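Local atomic coordinates of trichothecene 3-O-acetyltransferase (Gibberella zeae, PDB entry 2RKV), a protein that probably transfers an acetyl group from acetyl-CoA to the 3-hydroxyl of trichothecene mycotoxins such as T-2, as a fungal member of the BAHD acyltransferase superfamily. Residues Y20-L25 with T151-H156; A109-N114 with T399-I404; A117-L122 with V136-L141; L16-T21 with T121-P126. One frame throughout, in Å; residues are numbered along the deposited sequence. Where two conformers were deposited one is given.

Contact 1: Y20-L25 with T151-H156; sequences YTQISL and TVNGQH. With ZBA (12,13-Epoxytrichothec-9-ene-3,4,8,15-tetrol-4,15-diacetate-8-isovalerate), chain D.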
# COMPACT_ATOMS: atom_id res chain seq x y z
N TYR A 20 -9.14 3.93 -1.56
CA TYR A 20 -8.11 4.55 -2.39
C TYR A 20 -6.75 4.52 -1.69
O TYR A 20 -6.63 4.93 -0.53
CB TYR A 20 -8.48 6.00 -2.73
CG TYR A 20 -9.42 6.09 -3.91
CD1 TYR A 20 -10.80 5.93 -3.74
CD2 TYR A 20 -8.93 6.30 -5.20
CE1 TYR A 20 -11.67 6.00 -4.83
CE2 TYR A 20 -9.79 6.38 -6.29
CZ TYR A 20 -11.14 6.22 -6.11
OH TYR A 20 -11.98 6.29 -7.20
N THR A 21 -5.74 4.04 -2.41
CA THR A 21 -4.35 4.09 -1.94
C THR A 21 -3.74 5.44 -2.28
O THR A 21 -3.74 5.83 -3.45
CB THR A 21 -3.49 2.99 -2.59
OG1 THR A 21 -4.06 1.70 -2.33
CG2 THR A 21 -2.05 3.04 -2.05
N GLN A 22 -3.22 6.14 -1.27
CA GLN A 22 -2.59 7.45 -1.48
C GLN A 22 -1.09 7.38 -1.26
O GLN A 22 -0.60 6.66 -0.40
CB GLN A 22 -3.15 8.49 -0.50
CG GLN A 22 -4.67 8.57 -0.44
CD GLN A 22 -5.15 9.21 0.85
OE1 GLN A 22 -4.49 9.08 1.90
NE2 GLN A 22 -6.29 9.88 0.80
N ILE A 23 -0.35 8.16 -2.04
CA ILE A 23 1.08 8.36 -1.80
C ILE A 23 1.41 9.80 -2.19
O ILE A 23 0.85 10.32 -3.17
CB ILE A 23 1.96 7.32 -2.57
CG1 ILE A 23 3.43 7.36 -2.12
CG2 ILE A 23 1.79 7.47 -4.10
CD1 ILE A 23 3.69 6.80 -0.72
N SER A 24 2.28 10.44 -1.41
CA SER A 24 2.71 11.80 -1.67
C SER A 24 4.21 11.87 -1.91
O SER A 24 4.99 11.22 -1.21
CB SER A 24 2.34 12.74 -0.51
OG SER A 24 0.93 12.75 -0.29
N LEU A 25 4.58 12.69 -2.90
CA LEU A 25 5.96 12.97 -3.24
C LEU A 25 6.20 14.46 -3.01
O LEU A 25 5.46 15.30 -3.52
CB LEU A 25 6.24 12.59 -4.70
CG LEU A 25 6.37 11.09 -5.06
CD1 LEU A 25 5.12 10.29 -4.76
CD2 LEU A 25 6.77 10.91 -6.54
N THR A 151 0.34 14.35 -4.86
CA THR A 151 -0.34 13.20 -4.27
C THR A 151 -1.08 12.42 -5.34
O THR A 151 -1.77 13.00 -6.18
CB THR A 151 -1.30 13.63 -3.15
OG1 THR A 151 -0.57 14.34 -2.14
CG2 THR A 151 -2.01 12.39 -2.52
N VAL A 152 -0.92 11.09 -5.31
CA VAL A 152 -1.61 10.23 -6.26
C VAL A 152 -2.50 9.26 -5.50
O VAL A 152 -2.01 8.56 -4.60
CB VAL A 152 -0.62 9.43 -7.14
CG1 VAL A 152 -1.38 8.63 -8.18
CG2 VAL A 152 0.42 10.35 -7.80
N ASN A 153 -3.78 9.22 -5.87
CA ASN A 153 -4.76 8.25 -5.38
C ASN A 153 -5.02 7.22 -6.45
O ASN A 153 -5.24 7.57 -7.61
CB ASN A 153 -6.11 8.94 -5.10
CG ASN A 153 -6.13 9.67 -3.77
OD1 ASN A 153 -5.14 10.26 -3.35
ND2 ASN A 153 -7.28 9.61 -3.10
N GLY A 154 -5.02 5.94 -6.07
CA GLY A 154 -5.41 4.87 -6.99
C GLY A 154 -6.55 4.05 -6.40
O GLY A 154 -6.49 3.65 -5.24
N GLN A 155 -7.57 3.79 -7.21
CA GLN A 155 -8.71 2.97 -6.79
C GLN A 155 -8.19 1.55 -6.54
O GLN A 155 -7.67 0.92 -7.46
CB GLN A 155 -9.79 2.95 -7.86
CG GLN A 155 -11.21 2.81 -7.30
CD GLN A 155 -11.35 1.56 -6.47
OE1 GLN A 155 -11.57 1.63 -5.25
NE2 GLN A 155 -11.18 0.42 -7.10
N HIS A 156 -8.32 1.03 -5.33
CA HIS A 156 -7.65 -0.21 -4.99
C HIS A 156 -8.14 -1.48 -5.69
O HIS A 156 -7.43 -2.40 -5.74
CB HIS A 156 -7.62 -0.45 -3.45
CG HIS A 156 -6.44 -1.22 -2.94
ND1 HIS A 156 -5.86 -2.27 -3.59
CD2 HIS A 156 -5.72 -1.05 -1.81
CE1 HIS A 156 -4.85 -2.74 -2.88
NE2 HIS A 156 -4.75 -2.02 -1.79
O18 ZBA D . -7.85 -2.49 6.76
C44 ZBA D . -8.45 -2.14 5.82
C45 ZBA D . -9.93 -2.08 5.70
C46 ZBA D . -10.43 -0.72 5.80
C48 ZBA D . -10.06 -0.13 7.06
C47 ZBA D . -11.92 -0.52 5.79
O17 ZBA D . -7.83 -1.70 4.73
C31 ZBA D . -6.41 -1.46 4.72
C30 ZBA D . -5.64 -2.70 4.42
C32 ZBA D . -6.21 -0.34 3.76
C39 ZBA D . -6.88 0.95 4.16
C33 ZBA D . -5.53 -0.50 2.66
C34 ZBA D . -4.88 -1.77 2.25
O10 ZBA D . -3.50 -1.60 2.64
C29 ZBA D . -5.44 -3.03 2.94
C38 ZBA D . -6.79 -3.35 2.31
O12 ZBA D . -7.62 -4.05 3.23
C40 ZBA D . -8.42 -5.02 2.85
C41 ZBA D . -9.19 -5.56 4.02
O13 ZBA D . -8.52 -5.45 1.80
C28 ZBA D . -4.44 -4.23 2.72
C37 ZBA D . -4.96 -5.59 3.23
C35 ZBA D . -3.12 -3.82 3.37
C25 ZBA D . -2.67 -2.72 2.48
C36 ZBA D . -2.57 -4.20 4.64
O11 ZBA D . -2.17 -4.90 3.48
C27 ZBA D . -3.98 -4.28 1.23
C26 ZBA D . -2.79 -3.34 1.13
O16 ZBA D . -2.92 -2.39 0.11
O14 ZBA D . -3.50 -5.61 1.01
C42 ZBA D . -3.48 -6.26 -0.15
O15 ZBA D . -3.07 -7.37 -0.25
C43 ZBA D . -3.96 -5.43 -1.23

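Contact 2: A109-N114 with T399-I404; sequences AMFDEN and TVRRPI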
# COMPACT_ATOMS: atom_id res chain seq x y z
N ALA A 109 1.78 13.30 10.05
CA ALA A 109 0.81 14.33 10.44
C ALA A 109 0.84 15.56 9.53
O ALA A 109 -0.16 16.29 9.44
CB ALA A 109 1.02 14.73 11.90
N MET A 110 1.97 15.80 8.86
CA MET A 110 2.08 16.93 7.93
C MET A 110 1.61 16.61 6.50
O MET A 110 1.64 17.48 5.62
CB MET A 110 3.51 17.48 7.91
CG MET A 110 3.86 18.33 9.14
SD MET A 110 5.55 18.93 9.07
CE MET A 110 5.66 19.67 10.70
N PHE A 111 1.19 15.36 6.29
CA PHE A 111 0.58 14.94 5.03
C PHE A 111 -0.88 14.59 5.30
O PHE A 111 -1.28 13.42 5.23
CB PHE A 111 1.33 13.74 4.42
CG PHE A 111 2.74 14.02 4.02
CD1 PHE A 111 3.05 14.37 2.70
CD2 PHE A 111 3.78 13.91 4.95
CE1 PHE A 111 4.38 14.62 2.32
CE2 PHE A 111 5.10 14.16 4.58
CZ PHE A 111 5.40 14.51 3.26
N ASP A 112 -1.67 15.60 5.64
CA ASP A 112 -3.06 15.38 6.01
C ASP A 112 -3.87 15.13 4.74
O ASP A 112 -3.95 15.99 3.87
CB ASP A 112 -3.57 16.63 6.75
CG ASP A 112 -5.00 16.47 7.27
OD1 ASP A 112 -5.72 15.56 6.84
OD2 ASP A 112 -5.39 17.30 8.12
N GLU A 113 -4.47 13.94 4.62
CA GLU A 113 -5.19 13.58 3.39
C GLU A 113 -6.30 14.58 3.06
O GLU A 113 -6.64 14.77 1.91
CB GLU A 113 -5.80 12.17 3.46
CG GLU A 113 -6.90 12.02 4.52
CD GLU A 113 -7.72 10.76 4.37
OE1 GLU A 113 -7.49 9.98 3.41
OE2 GLU A 113 -8.60 10.53 5.24
N ASN A 114 -6.86 15.22 4.09
CA ASN A 114 -7.93 16.19 3.87
C ASN A 114 -7.44 17.48 3.21
O ASN A 114 -8.22 18.19 2.56
CB ASN A 114 -8.67 16.47 5.18
CG ASN A 114 -9.27 15.21 5.78
OD1 ASN A 114 -8.98 14.86 6.93
ND2 ASN A 114 -10.08 14.51 5.00
N THR A 399 11.26 13.48 -0.29
CA THR A 399 10.70 12.36 0.47
C THR A 399 9.48 11.79 -0.25
O THR A 399 8.89 12.43 -1.13
CB THR A 399 10.34 12.73 1.94
OG1 THR A 399 10.15 11.52 2.70
CG2 THR A 399 9.07 13.59 2.02
N VAL A 400 9.11 10.57 0.14
CA VAL A 400 7.96 9.86 -0.41
C VAL A 400 7.22 9.28 0.78
O VAL A 400 7.71 8.36 1.43
CB VAL A 400 8.38 8.72 -1.37
CG1 VAL A 400 7.16 8.01 -1.92
CG2 VAL A 400 9.27 9.27 -2.50
N ARG A 401 6.05 9.83 1.09
CA ARG A 401 5.32 9.50 2.31
C ARG A 401 3.84 9.25 2.06
O ARG A 401 3.22 9.91 1.21
CB ARG A 401 5.45 10.62 3.35
CG ARG A 401 6.87 11.03 3.73
CD ARG A 401 7.63 9.91 4.45
NE ARG A 401 8.36 10.43 5.61
CZ ARG A 401 9.56 10.02 6.01
NH1 ARG A 401 10.23 9.08 5.33
NH2 ARG A 401 10.11 10.56 7.09
N ARG A 402 3.27 8.30 2.80
CA ARG A 402 1.84 8.08 2.77
C ARG A 402 1.10 9.13 3.61
O ARG A 402 1.47 9.34 4.78
CB ARG A 402 1.47 6.69 3.28
CG ARG A 402 0.13 6.26 2.75
CD ARG A 402 -0.73 5.43 3.70
NE ARG A 402 -1.94 5.03 2.98
CZ ARG A 402 -2.98 5.84 2.74
NH1 ARG A 402 -2.98 7.09 3.19
NH2 ARG A 402 -4.02 5.40 2.04
N PRO A 403 0.06 9.76 3.05
CA PRO A 403 -0.80 10.62 3.88
C PRO A 403 -1.42 9.95 5.11
O PRO A 403 -1.77 8.76 5.08
CB PRO A 403 -1.92 11.05 2.90
CG PRO A 403 -1.21 11.06 1.56
CD PRO A 403 -0.38 9.78 1.64
N ILE A 404 -1.55 10.72 6.17
CA ILE A 404 -2.28 10.28 7.35
C ILE A 404 -3.79 10.23 7.05
O ILE A 404 -4.32 11.06 6.31
CB ILE A 404 -1.98 11.19 8.58
CG1 ILE A 404 -2.39 10.50 9.88
CG2 ILE A 404 -2.62 12.58 8.44
CD1 ILE A 404 -1.78 11.14 11.13

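Contact 3: A117-L122 with V136-L141; sequences APRKTL and VILLQL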
# COMPACT_ATOMS: atom_id res chain seq x y z
N ALA A 117 -4.56 15.50 -0.35
CA ALA A 117 -5.06 14.42 -1.22
C ALA A 117 -6.39 14.81 -1.89
O ALA A 117 -7.18 15.54 -1.30
CB ALA A 117 -5.21 13.11 -0.45
N PRO A 118 -6.63 14.32 -3.12
CA PRO A 118 -7.86 14.65 -3.86
C PRO A 118 -9.11 13.88 -3.41
O PRO A 118 -10.23 14.25 -3.77
CB PRO A 118 -7.51 14.28 -5.30
CG PRO A 118 -6.53 13.18 -5.17
CD PRO A 118 -5.74 13.44 -3.91
N ARG A 119 -8.91 12.82 -2.63
CA ARG A 119 -10.01 12.00 -2.13
C ARG A 119 -9.51 11.23 -0.91
O ARG A 119 -8.34 10.89 -0.83
CB ARG A 119 -10.50 11.02 -3.21
CG ARG A 119 -11.59 10.05 -2.74
CD ARG A 119 -12.37 9.50 -3.90
NE ARG A 119 -13.36 8.50 -3.49
CZ ARG A 119 -14.38 8.10 -4.25
NH1 ARG A 119 -15.21 7.17 -3.80
NH2 ARG A 119 -14.57 8.63 -5.45
N LYS A 120 -10.41 10.96 0.04
CA LYS A 120 -10.02 10.21 1.24
C LYS A 120 -9.71 8.75 0.92
O LYS A 120 -10.19 8.19 -0.07
CB LYS A 120 -11.11 10.31 2.30
CG LYS A 120 -11.21 11.69 2.93
CD LYS A 120 -12.42 11.82 3.86
CE LYS A 120 -12.30 10.89 5.07
NZ LYS A 120 -11.19 11.29 5.98
N THR A 121 -8.88 8.14 1.77
CA THR A 121 -8.56 6.72 1.68
C THR A 121 -9.79 5.84 1.86
O THR A 121 -10.02 4.89 1.09
CB THR A 121 -7.52 6.35 2.75
OG1 THR A 121 -6.28 7.02 2.46
CG2 THR A 121 -7.29 4.84 2.77
N LEU A 122 -10.59 6.15 2.88
CA LEU A 122 -11.74 5.35 3.24
C LEU A 122 -13.03 5.97 2.70
O LEU A 122 -13.06 7.17 2.43
CB LEU A 122 -11.81 5.17 4.76
CG LEU A 122 -10.57 4.52 5.40
CD1 LEU A 122 -10.62 4.56 6.93
CD2 LEU A 122 -10.33 3.09 4.88
N VAL A 136 -10.37 5.91 -11.67
CA VAL A 136 -9.27 4.96 -11.57
C VAL A 136 -8.09 5.59 -10.83
O VAL A 136 -7.51 4.97 -9.92
CB VAL A 136 -8.85 4.45 -12.97
CG1 VAL A 136 -7.49 3.74 -12.91
CG2 VAL A 136 -9.90 3.52 -13.52
N ILE A 137 -7.73 6.80 -11.23
CA ILE A 137 -6.67 7.56 -10.54
C ILE A 137 -7.07 9.01 -10.37
O ILE A 137 -7.82 9.56 -11.17
CB ILE A 137 -5.28 7.49 -11.24
CG1 ILE A 137 -5.36 7.81 -12.73
CG2 ILE A 137 -4.61 6.14 -10.99
CD1 ILE A 137 -4.03 8.24 -13.33
N LEU A 138 -6.59 9.62 -9.29
CA LEU A 138 -6.82 11.03 -9.02
C LEU A 138 -5.51 11.65 -8.55
O LEU A 138 -4.74 10.99 -7.85
CB LEU A 138 -7.88 11.23 -7.93
CG LEU A 138 -9.33 10.83 -8.25
CD1 LEU A 138 -10.16 10.80 -6.98
CD2 LEU A 138 -9.96 11.80 -9.25
N LEU A 139 -5.26 12.89 -8.95
CA LEU A 139 -4.00 13.57 -8.63
C LEU A 139 -4.24 14.92 -7.95
O LEU A 139 -5.26 15.56 -8.18
CB LEU A 139 -3.19 13.76 -9.91
CG LEU A 139 -2.97 12.39 -10.56
CD1 LEU A 139 -3.76 12.23 -11.86
CD2 LEU A 139 -1.51 12.00 -10.67
N GLN A 140 -3.31 15.33 -7.10
CA GLN A 140 -3.35 16.66 -6.50
C GLN A 140 -1.95 17.25 -6.47
O GLN A 140 -1.00 16.60 -6.03
CB GLN A 140 -3.98 16.62 -5.10
CG GLN A 140 -4.21 18.02 -4.48
CD GLN A 140 -5.37 18.03 -3.51
OE1 GLN A 140 -6.44 17.51 -3.81
NE2 GLN A 140 -5.16 18.64 -2.34
N LEU A 141 -1.84 18.47 -7.00
CA LEU A 141 -0.60 19.25 -6.91
C LEU A 141 -0.83 20.30 -5.85
O LEU A 141 -1.70 21.14 -6.00
CB LEU A 141 -0.29 19.94 -8.24
CG LEU A 141 0.13 19.04 -9.41
CD1 LEU A 141 0.19 19.84 -10.72
CD2 LEU A 141 1.46 18.37 -9.12
O HOH W 1 -7.37 18.03 -0.27

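Contact 4: L16-T21 with T121-P126; sequences LLSIYT and TLPIGP. With ZBA (12,13-Epoxytrichothec-9-ene-3,4,8,15-tetrol-4,15-diacetate-8-isovalerate), chain D.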
# COMPACT_ATOMS: atom_id res chain seq x y z
N LEU A 16 -11.34 -3.87 -1.16
CA LEU A 16 -10.51 -3.14 -2.11
C LEU A 16 -11.33 -2.18 -2.96
O LEU A 16 -10.85 -1.09 -3.32
CB LEU A 16 -9.73 -4.11 -2.99
CG LEU A 16 -8.76 -5.04 -2.26
CD1 LEU A 16 -7.96 -5.83 -3.27
CD2 LEU A 16 -7.84 -4.28 -1.33
N LEU A 17 -12.56 -2.57 -3.25
CA LEU A 17 -13.45 -1.75 -4.09
C LEU A 17 -13.91 -0.43 -3.46
O LEU A 17 -14.43 0.44 -4.18
CB LEU A 17 -14.66 -2.57 -4.58
CG LEU A 17 -14.41 -3.58 -5.70
CD1 LEU A 17 -15.66 -4.38 -5.99
CD2 LEU A 17 -13.93 -2.87 -6.96
N SER A 18 -13.71 -0.26 -2.15
CA SER A 18 -14.14 0.95 -1.45
C SER A 18 -12.99 1.88 -1.01
O SER A 18 -13.23 2.94 -0.41
CB SER A 18 -15.00 0.58 -0.23
OG SER A 18 -14.26 -0.23 0.67
N ILE A 19 -11.76 1.48 -1.32
CA ILE A 19 -10.56 2.12 -0.79
C ILE A 19 -9.75 2.80 -1.90
O ILE A 19 -9.69 2.29 -3.02
CB ILE A 19 -9.66 1.07 -0.09
CG1 ILE A 19 -10.30 0.59 1.22
CG2 ILE A 19 -8.26 1.62 0.18
CD1 ILE A 19 -9.59 -0.61 1.85
N TYR A 20 -9.14 3.93 -1.56
CA TYR A 20 -8.11 4.55 -2.39
C TYR A 20 -6.75 4.52 -1.69
O TYR A 20 -6.63 4.93 -0.53
CB TYR A 20 -8.48 6.00 -2.73
CG TYR A 20 -9.42 6.09 -3.91
CD1 TYR A 20 -10.80 5.93 -3.74
CD2 TYR A 20 -8.93 6.30 -5.20
CE1 TYR A 20 -11.67 6.00 -4.83
CE2 TYR A 20 -9.79 6.38 -6.29
CZ TYR A 20 -11.14 6.22 -6.11
OH TYR A 20 -11.98 6.29 -7.20
N THR A 21 -5.74 4.04 -2.41
CA THR A 21 -4.35 4.09 -1.94
C THR A 21 -3.74 5.44 -2.28
O THR A 21 -3.74 5.83 -3.45
CB THR A 21 -3.49 2.99 -2.59
OG1 THR A 21 -4.06 1.70 -2.33
CG2 THR A 21 -2.05 3.04 -2.05
N THR A 121 -8.88 8.14 1.77
CA THR A 121 -8.56 6.72 1.68
C THR A 121 -9.79 5.84 1.86
O THR A 121 -10.02 4.89 1.09
CB THR A 121 -7.52 6.35 2.75
OG1 THR A 121 -6.28 7.02 2.46
CG2 THR A 121 -7.29 4.84 2.77
N LEU A 122 -10.59 6.15 2.88
CA LEU A 122 -11.74 5.35 3.24
C LEU A 122 -13.03 5.97 2.70
O LEU A 122 -13.06 7.17 2.43
CB LEU A 122 -11.81 5.17 4.76
CG LEU A 122 -10.57 4.52 5.40
CD1 LEU A 122 -10.62 4.56 6.93
CD2 LEU A 122 -10.33 3.09 4.88
N PRO A 123 -14.09 5.15 2.52
CA PRO A 123 -15.38 5.63 2.03
C PRO A 123 -16.13 6.41 3.12
O PRO A 123 -17.18 5.97 3.59
CB PRO A 123 -16.12 4.35 1.66
CG PRO A 123 -15.56 3.32 2.58
CD PRO A 123 -14.10 3.68 2.74
N ILE A 124 -15.56 7.54 3.51
CA ILE A 124 -16.09 8.38 4.58
C ILE A 124 -16.28 9.79 4.02
O ILE A 124 -15.39 10.32 3.36
CB ILE A 124 -15.11 8.43 5.80
CG1 ILE A 124 -14.99 7.05 6.45
CG2 ILE A 124 -15.55 9.50 6.82
CD1 ILE A 124 -13.83 6.92 7.43
N GLY A 125 -17.45 10.37 4.27
CA GLY A 125 -17.70 11.76 3.91
C GLY A 125 -18.30 11.94 2.53
O GLY A 125 -18.69 10.96 1.89
N PRO A 126 -18.39 13.20 2.06
CA PRO A 126 -19.03 13.50 0.78
C PRO A 126 -18.35 12.81 -0.40
O PRO A 126 -17.13 12.63 -0.39
CB PRO A 126 -18.87 15.03 0.66
CG PRO A 126 -18.65 15.51 2.06
CD PRO A 126 -17.88 14.41 2.73
O18 ZBA D . -7.85 -2.49 6.76
C44 ZBA D . -8.45 -2.14 5.82
C45 ZBA D . -9.93 -2.08 5.70
C46 ZBA D . -10.43 -0.72 5.80
C48 ZBA D . -10.06 -0.13 7.06
C47 ZBA D . -11.92 -0.52 5.79
O17 ZBA D . -7.83 -1.70 4.73
C31 ZBA D . -6.41 -1.46 4.72
C30 ZBA D . -5.64 -2.70 4.42
C32 ZBA D . -6.21 -0.34 3.76
C39 ZBA D . -6.88 0.95 4.16
C33 ZBA D . -5.53 -0.50 2.66
C34 ZBA D . -4.88 -1.77 2.25
O10 ZBA D . -3.50 -1.60 2.64
C29 ZBA D . -5.44 -3.03 2.94
C38 ZBA D . -6.79 -3.35 2.31
O12 ZBA D . -7.62 -4.05 3.23
C40 ZBA D . -8.42 -5.02 2.85
C41 ZBA D . -9.19 -5.56 4.02
O13 ZBA D . -8.52 -5.45 1.80
C28 ZBA D . -4.44 -4.23 2.72
C37 ZBA D . -4.96 -5.59 3.23
C35 ZBA D . -3.12 -3.82 3.37
C25 ZBA D . -2.67 -2.72 2.48
C36 ZBA D . -2.57 -4.20 4.64
O11 ZBA D . -2.17 -4.90 3.48
C27 ZBA D . -3.98 -4.28 1.23
C26 ZBA D . -2.79 -3.34 1.13
O16 ZBA D . -2.92 -2.39 0.11
O14 ZBA D . -3.50 -5.61 1.01
C42 ZBA D . -3.48 -6.26 -0.15
O15 ZBA D . -3.07 -7.37 -0.25
C43 ZBA D . -3.96 -5.43 -1.23

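Contact 1: Y20-L25 with T151-H156
T21 and G154 form one hydrogen-bonded antiparallel pair through reciprocal backbone bonds, G154 N to T21 O at 2.9 Å and T21 N to G154 O at 3.0 Å. I23 and V152 form the next, closed on its tighter side by V152 N to I23 O at 2.9 Å. One side-chain bond is added: S24 and T151, a non-hydrogen-bonded pair, project from the same face, and with each oxygen anti to its own carbonyl carbon S24 OG donates to T151 OG1 over 2.9 Å, while T151 OG1 also pairs with I116 O. Just past the strand, H156 NE2 and O16 of the bound toxin share a hydrogen bond of 2.7 Å, almost straight (177°), with O16 near the ring plane at the imidazole edge. O16 is the 3-hydroxyl, the site acetylated, and H156 opens the HXXXD sequence of BAHD enzymes, consistent with the family's general-base histidine. T21 OG1 lies 3.3 Å from H156 CD2 and borders the imidazole. On the face with S24, Q22 and N153 run side by side, their amide planes 50° apart; both amide nitrogens bond to R119 O and Q22 OE1 accepts from R402 NH1, whereas N153 OD1 is buried without a partner. The Y20 ring is covered on one face by Q155 CA, 4.0 Å from its centroid and 28° off the normal, and its hydroxyl reaches P135 O. T21, I23 and V152 turn to the other face, against helix 161-176. Strand 137-144 flanks 147-155, and strand 399-401 borders 20-28, placing this pair inside the five-stranded mixed sheet.

Contact 2: A109-N114 with T399-I404
F111 and I404 meet through the backbone, I404 N donating to F111 O over 2.9 Å, and R401 covers one face of the F111 ring. There R401 CB lies 3.9 Å from the centroid and 17° off the normal, a CH-pi contact, with R401 CG 3.7 Å from F111 CE2 near the rim. The arginine bends at chi2 and chi3, carrying its guanidinium away to Y106 O, with its plane 60° from the ring; the aliphatic stem thus does the stacking. T399 CG2 adds a methyl 4.0 Å from F111 CZ. A second backbone link, E113 N to I404 O, is long and weak. I404 CG2 packs on D112 CA at 3.7 Å. The two backbone bonds join D112 and I404 in a single, isolated bridge, where the chain leaves edge strand 399-401 and passes the start of helix 113-116. D112 occupies the N-cap position: its OD1 accepts from N114 N at 3.0 Å, met from well above the carboxylate plane. Farther out, E113 holds CG between its backbone N and carbonyl carbon (chi1 65°), which lays CG 3.3 Å from I404 O and sends the extended chain to a salt bridge with K120 and to bonds with Q22 NE2 and T121 N. R402 NH1 donates to P403 O, which lies close to the guanidinium plane, and also to Q22 OE1, while R402 NH2 reaches T121 OG1.

Contact 3: A117-L122 with V136-L141
A117 and Q140 are joined through one water, which donates to A117 O at 2.7 Å and accepts from Q140 NE2 at 3.1 Å. NE2 has a second partner in N142 OD1, and this pairing fits the amide orientation. The other amide atom, Q140 OE1, turns toward the proline: it lies 3.2 Å from P118 CA and 3.3 Å from P118 N, which has no hydrogen to offer. OE1 is also near A117 O, but both are acceptors, so the approach is probably unfavourable and the bridging water carries the polar link. The glutamine reaches this point with CG anti to its backbone N (chi1 -173°) and an extended chain, sliding past the P118 ring in the opposite direction. P118 carries most of the packing, its ring edge pushed against two residues that project from one face of the strand. Its CG meets L138 CB at 3.6 Å, and its CD meets Q140 CB at 3.8 Å. Next along the loop, R119 runs straight from CG to NE and crosses L138 at an angle; R119 CB sits 3.8 Å from L138 CD1, and the guanidinium continues to P133 O. The first residues of the loop after helix 113-116, A117 to R119, lie against this face of strand 137-144, with P118 also touching N153 of strand 147-155. L139 points the other way, toward helix 35-52, and strand 83-88 flanks 137-144 on the side away from 147-155.

Contact 4: L16-T21 with T121-P126
Y20 N donates to T121 O over 3.0 Å in a nearly straight bond (168°), approaching in the carbonyl plane on a lone pair; I19 CA adds a C-H contact to the same oxygen. T121 has OG1 beside its backbone N (chi1 -66°), which leaves CG2 anti to that nitrogen and 3.4 Å from Y20 O, a buried carbonyl with no hydrogen-bond partner, while OG1 is taken by R402 NH2. I19 places CG1 beside its own backbone N and continues extended (chi2 170°), a course that carries CD1 to within 3.5 Å of O17, the ester oxygen of the toxin's isovalerate. L122 has the same first torsion, and its CD2 touches the isovalerate methyl C48 at 3.9 Å and I19 CG1 at 4.4 Å. L16 CD2 meets the acetate carbonyl O13 at 3.4 Å. At the outer end P123, the centre of an inverse gamma turn, rests its CD 3.4 Å from S18 O and its CG against S18 CB; S18 OG turns back to G15 O. One backbone bond ties the loop to the start of strand 20-28, whereas the closest approaches to the toxin are by methyl groups, to ester oxygens as well as carbons, consistent with van der Waals fit rather than polar recognition on this side.

In the fold
From the N terminus, 16-21 leads straight into 20-25, so contacts 4 and 1 start on shared residues; contact 4 closes its loop at 121-126 and contact 1 a wider one at 151-156. Contact 3 is a short closure nested inside contact 1, and its loop 117-122 runs into the second segment of contact 4. Contact 2 starts at 109-114, within the loops of contacts 1 and 4, but closes only at 399-404, so it crosses both and encloses contact 3. It ties the start of helix 113-116 to a late strand that forms the sheet edge beside 20-28. Contacts 1 and 4 both reach the toxin; Q22, E113, R402 and T121 interlink the polar centre.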